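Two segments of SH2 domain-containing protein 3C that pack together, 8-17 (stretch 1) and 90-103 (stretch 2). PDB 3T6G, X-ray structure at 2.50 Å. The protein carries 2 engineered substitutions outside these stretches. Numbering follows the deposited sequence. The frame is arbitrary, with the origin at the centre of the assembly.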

# COMPACT_ATOMS: atom_id res chain seq x y z
N PRO A 8 10.24 -10.61 18.83
CA PRO A 8 9.26 -10.03 17.89
C PRO A 8 8.22 -11.06 17.49
O PRO A 8 8.52 -12.26 17.45
CB PRO A 8 10.11 -9.64 16.66
CG PRO A 8 11.54 -9.91 17.03
CD PRO A 8 11.49 -10.96 18.14
N ILE A 9 7.00 -10.60 17.21
CA ILE A 9 5.88 -11.49 16.93
C ILE A 9 5.37 -11.36 15.50
O ILE A 9 5.81 -10.50 14.74
CB ILE A 9 4.69 -11.19 17.84
CG1 ILE A 9 4.13 -9.79 17.53
CG2 ILE A 9 5.06 -11.38 19.31
CD1 ILE A 9 2.72 -9.61 18.00
N VAL A 10 4.42 -12.22 15.15
CA VAL A 10 3.87 -12.24 13.80
C VAL A 10 2.37 -12.18 13.90
O VAL A 10 1.70 -13.15 14.25
CB VAL A 10 4.31 -13.48 12.96
CG1 VAL A 10 3.89 -13.31 11.50
CG2 VAL A 10 5.83 -13.70 13.06
N GLU A 11 1.84 -11.00 13.61
CA GLU A 11 0.41 -10.80 13.62
C GLU A 11 -0.21 -11.74 12.60
O GLU A 11 0.18 -11.76 11.44
CB GLU A 11 0.13 -9.34 13.30
CG GLU A 11 0.95 -8.43 14.20
CD GLU A 11 0.77 -6.97 13.90
OE1 GLU A 11 -0.11 -6.63 13.08
OE2 GLU A 11 1.54 -6.16 14.49
N VAL A 12 -1.16 -12.54 13.05
CA VAL A 12 -1.75 -13.54 12.19
C VAL A 12 -3.22 -13.24 11.94
O VAL A 12 -3.88 -13.90 11.13
CB VAL A 12 -1.60 -14.93 12.83
CG1 VAL A 12 -2.96 -15.64 12.92
CG2 VAL A 12 -0.59 -15.74 12.06
N THR A 13 -3.70 -12.22 12.63
CA THR A 13 -5.11 -11.86 12.62
C THR A 13 -5.24 -10.36 12.34
O THR A 13 -4.36 -9.58 12.71
CB THR A 13 -5.72 -12.21 13.98
OG1 THR A 13 -6.83 -13.09 13.80
CG2 THR A 13 -6.16 -10.94 14.72
N SER A 14 -6.32 -9.95 11.68
CA SER A 14 -6.46 -8.55 11.30
C SER A 14 -6.64 -7.66 12.51
O SER A 14 -7.34 -8.02 13.45
CB SER A 14 -7.64 -8.33 10.33
OG SER A 14 -7.83 -6.95 10.06
N SER A 15 -6.01 -6.49 12.49
CA SER A 15 -6.14 -5.58 13.61
C SER A 15 -7.48 -4.79 13.59
O SER A 15 -7.78 -4.02 14.51
CB SER A 15 -4.94 -4.65 13.64
OG SER A 15 -5.39 -3.31 13.57
N PHE A 16 -8.29 -4.99 12.55
CA PHE A 16 -9.64 -4.44 12.51
C PHE A 16 -10.62 -5.49 12.99
O PHE A 16 -10.57 -6.62 12.53
CB PHE A 16 -10.04 -4.05 11.07
CG PHE A 16 -9.17 -3.01 10.44
CD1 PHE A 16 -8.76 -1.89 11.16
CD2 PHE A 16 -8.75 -3.14 9.12
CE1 PHE A 16 -7.95 -0.92 10.57
CE2 PHE A 16 -7.93 -2.17 8.52
CZ PHE A 16 -7.52 -1.07 9.25
N ASN A 17 -11.52 -5.14 13.91
CA ASN A 17 -12.55 -6.08 14.31
C ASN A 17 -13.93 -5.46 14.36
O ASN A 17 -14.46 -5.17 15.45
CB ASN A 17 -12.22 -6.76 15.64
CG ASN A 17 -13.09 -7.98 15.89
OD1 ASN A 17 -14.03 -8.25 15.13
ND2 ASN A 17 -12.81 -8.71 16.97
N PRO A 90 8.52 -9.72 5.95
CA PRO A 90 7.57 -10.75 5.52
C PRO A 90 6.46 -10.86 6.54
O PRO A 90 5.36 -11.30 6.20
CB PRO A 90 8.42 -12.03 5.50
CG PRO A 90 9.82 -11.60 5.88
CD PRO A 90 9.69 -10.31 6.62
N HIS A 91 6.74 -10.49 7.79
CA HIS A 91 5.72 -10.58 8.82
C HIS A 91 4.83 -9.35 8.86
O HIS A 91 3.80 -9.34 9.51
CB HIS A 91 6.30 -10.91 10.22
CG HIS A 91 7.15 -9.83 10.81
ND1 HIS A 91 8.27 -9.32 10.18
CD2 HIS A 91 7.08 -9.20 12.01
CE1 HIS A 91 8.84 -8.41 10.95
NE2 HIS A 91 8.13 -8.32 12.07
N GLY A 92 5.24 -8.31 8.14
CA GLY A 92 4.40 -7.15 7.90
C GLY A 92 3.18 -7.51 7.08
O GLY A 92 2.42 -6.64 6.66
N ARG A 93 2.96 -8.79 6.84
CA ARG A 93 1.85 -9.21 5.99
C ARG A 93 0.48 -8.70 6.47
O ARG A 93 -0.33 -8.21 5.67
CB ARG A 93 1.86 -10.74 5.82
CG ARG A 93 0.53 -11.34 5.41
CD ARG A 93 0.71 -12.66 4.65
NE ARG A 93 0.08 -12.60 3.33
CZ ARG A 93 -1.14 -13.08 3.06
NH1 ARG A 93 -1.85 -13.68 4.02
NH2 ARG A 93 -1.64 -12.96 1.84
N GLN A 94 0.21 -8.79 7.76
CA GLN A 94 -1.11 -8.41 8.27
C GLN A 94 -1.37 -6.89 8.17
O GLN A 94 -2.47 -6.46 7.82
CB GLN A 94 -1.29 -8.90 9.69
CG GLN A 94 -2.74 -8.88 10.13
CD GLN A 94 -3.64 -9.64 9.17
OE1 GLN A 94 -4.49 -9.05 8.51
NE2 GLN A 94 -3.44 -10.95 9.09
N LEU A 95 -0.35 -6.10 8.48
CA LEU A 95 -0.35 -4.68 8.25
C LEU A 95 -0.73 -4.40 6.80
O LEU A 95 -1.72 -3.72 6.52
CB LEU A 95 1.03 -4.08 8.59
CG LEU A 95 0.98 -2.55 8.42
CD1 LEU A 95 -0.19 -1.94 9.26
CD2 LEU A 95 2.31 -1.86 8.75
N ARG A 96 0.06 -4.95 5.87
CA ARG A 96 -0.21 -4.79 4.44
C ARG A 96 -1.67 -5.13 4.08
O ARG A 96 -2.31 -4.43 3.28
CB ARG A 96 0.72 -5.66 3.61
CG ARG A 96 2.08 -5.07 3.33
CD ARG A 96 2.84 -5.96 2.34
NE ARG A 96 3.04 -7.31 2.88
CZ ARG A 96 4.16 -7.70 3.47
NH1 ARG A 96 5.18 -6.86 3.58
NH2 ARG A 96 4.26 -8.92 3.97
N LEU A 97 -2.19 -6.20 4.65
CA LEU A 97 -3.56 -6.56 4.32
C LEU A 97 -4.55 -5.54 4.91
O LEU A 97 -5.51 -5.18 4.24
CB LEU A 97 -3.88 -7.99 4.76
CG LEU A 97 -3.15 -9.08 3.97
CD1 LEU A 97 -3.62 -10.44 4.44
CD2 LEU A 97 -3.41 -8.93 2.49
N ASP A 98 -4.28 -5.07 6.13
CA ASP A 98 -5.13 -4.06 6.78
C ASP A 98 -5.16 -2.75 6.01
O ASP A 98 -6.21 -2.15 5.83
CB ASP A 98 -4.67 -3.76 8.21
CG ASP A 98 -5.01 -4.86 9.16
OD1 ASP A 98 -5.92 -5.67 8.83
OD2 ASP A 98 -4.37 -4.93 10.24
N LEU A 99 -3.99 -2.29 5.58
CA LEU A 99 -3.93 -1.10 4.77
C LEU A 99 -4.67 -1.29 3.45
O LEU A 99 -5.15 -0.33 2.88
CB LEU A 99 -2.49 -0.66 4.49
CG LEU A 99 -1.69 -0.04 5.63
CD1 LEU A 99 -0.25 0.22 5.14
CD2 LEU A 99 -2.33 1.25 6.09
N LEU A 100 -4.76 -2.52 2.95
CA LEU A 100 -5.47 -2.74 1.70
C LEU A 100 -6.99 -2.69 1.93
O LEU A 100 -7.73 -2.16 1.09
CB LEU A 100 -5.06 -4.05 1.00
CG LEU A 100 -3.71 -4.10 0.26
CD1 LEU A 100 -3.29 -5.54 -0.05
CD2 LEU A 100 -3.70 -3.29 -1.02
N GLU A 101 -7.46 -3.23 3.05
CA GLU A 101 -8.88 -3.12 3.38
C GLU A 101 -9.22 -1.66 3.55
O GLU A 101 -10.26 -1.19 3.07
CB GLU A 101 -9.24 -3.87 4.67
CG GLU A 101 -10.72 -3.73 5.06
CD GLU A 101 -11.64 -4.65 4.26
OE1 GLU A 101 -11.21 -5.77 3.94
OE2 GLU A 101 -12.79 -4.26 3.95
N ARG A 102 -8.33 -0.93 4.21
CA ARG A 102 -8.61 0.46 4.51
C ARG A 102 -8.79 1.23 3.22
O ARG A 102 -9.81 1.89 3.02
CB ARG A 102 -7.49 1.10 5.35
CG ARG A 102 -7.92 2.45 5.97
CD ARG A 102 -6.85 3.10 6.84
NE ARG A 102 -7.09 4.53 7.00
CZ ARG A 102 -8.14 5.05 7.64
NH1 ARG A 102 -9.06 4.27 8.20
NH2 ARG A 102 -8.27 6.36 7.73
N PHE A 103 -7.78 1.13 2.36
CA PHE A 103 -7.76 1.76 1.05
C PHE A 103 -9.04 1.51 0.24
O PHE A 103 -9.80 2.45 -0.05
CB PHE A 103 -6.54 1.27 0.29
CG PHE A 103 -6.25 2.02 -0.98
CD1 PHE A 103 -5.45 3.16 -0.97
CD2 PHE A 103 -6.75 1.57 -2.19
CE1 PHE A 103 -5.17 3.84 -2.13
CE2 PHE A 103 -6.46 2.25 -3.37
CZ PHE A 103 -5.66 3.38 -3.34
O HOH W 1 3.16 -9.08 11.99

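Residues 8-17 follow an extended, irregular path across a helix that follows the N-cap residue G92 and runs through the end of the second stretch. The two stretches together bury 533 Å². Their register is set early, where the CA atoms of V10 and H91 lie 5.6 Å apart, and later residues of the first stretch meet successive turns of the helix at Q94, D98 and finally E101 and R102.

Q94 covers the most surface, and its contacts are largely with backbone. Its CB lies 3.7 Å from E11 O and 3.9 Å from E11 CB, its CG approaches T13 O at 3.1 Å, and its OE1 sits 3.5 Å from S14 CA. No hydrogen bond joins this side chain to the other stretch, so it contributes by packing along the chain from E11 to S14.

One turn on, D98 supplies the polar anchor. S14 OG donates a short hydrogen bond of 2.6 Å to D98 OD1, while S15 N donates to D98 OD2 at 3.2 Å, so both carboxylate oxygens are engaged. S14 OG also accepts a hydrogen bond from F16 N (3.2 Å), which ties the local turn of the chain to the same carboxylate.

F16 closes this end. Its ring presents an edge to the helix backbone, with CE2 3.2 Å from D98 O, a carbonyl already accepting the helical hydrogen bond from R102 N. CE2 also packs 3.6 Å from D98 CB.

At the other end, H91 directs its imidazole edge at the backbone, CD2 lying 3.3 Å from I9 O, while its CB meets V10 CG1 at 3.6 Å. A water bridges the backbones nearby, accepting from E11 N (2.8 Å from the water oxygen) and donating to H91 O (2.6 Å from the same oxygen).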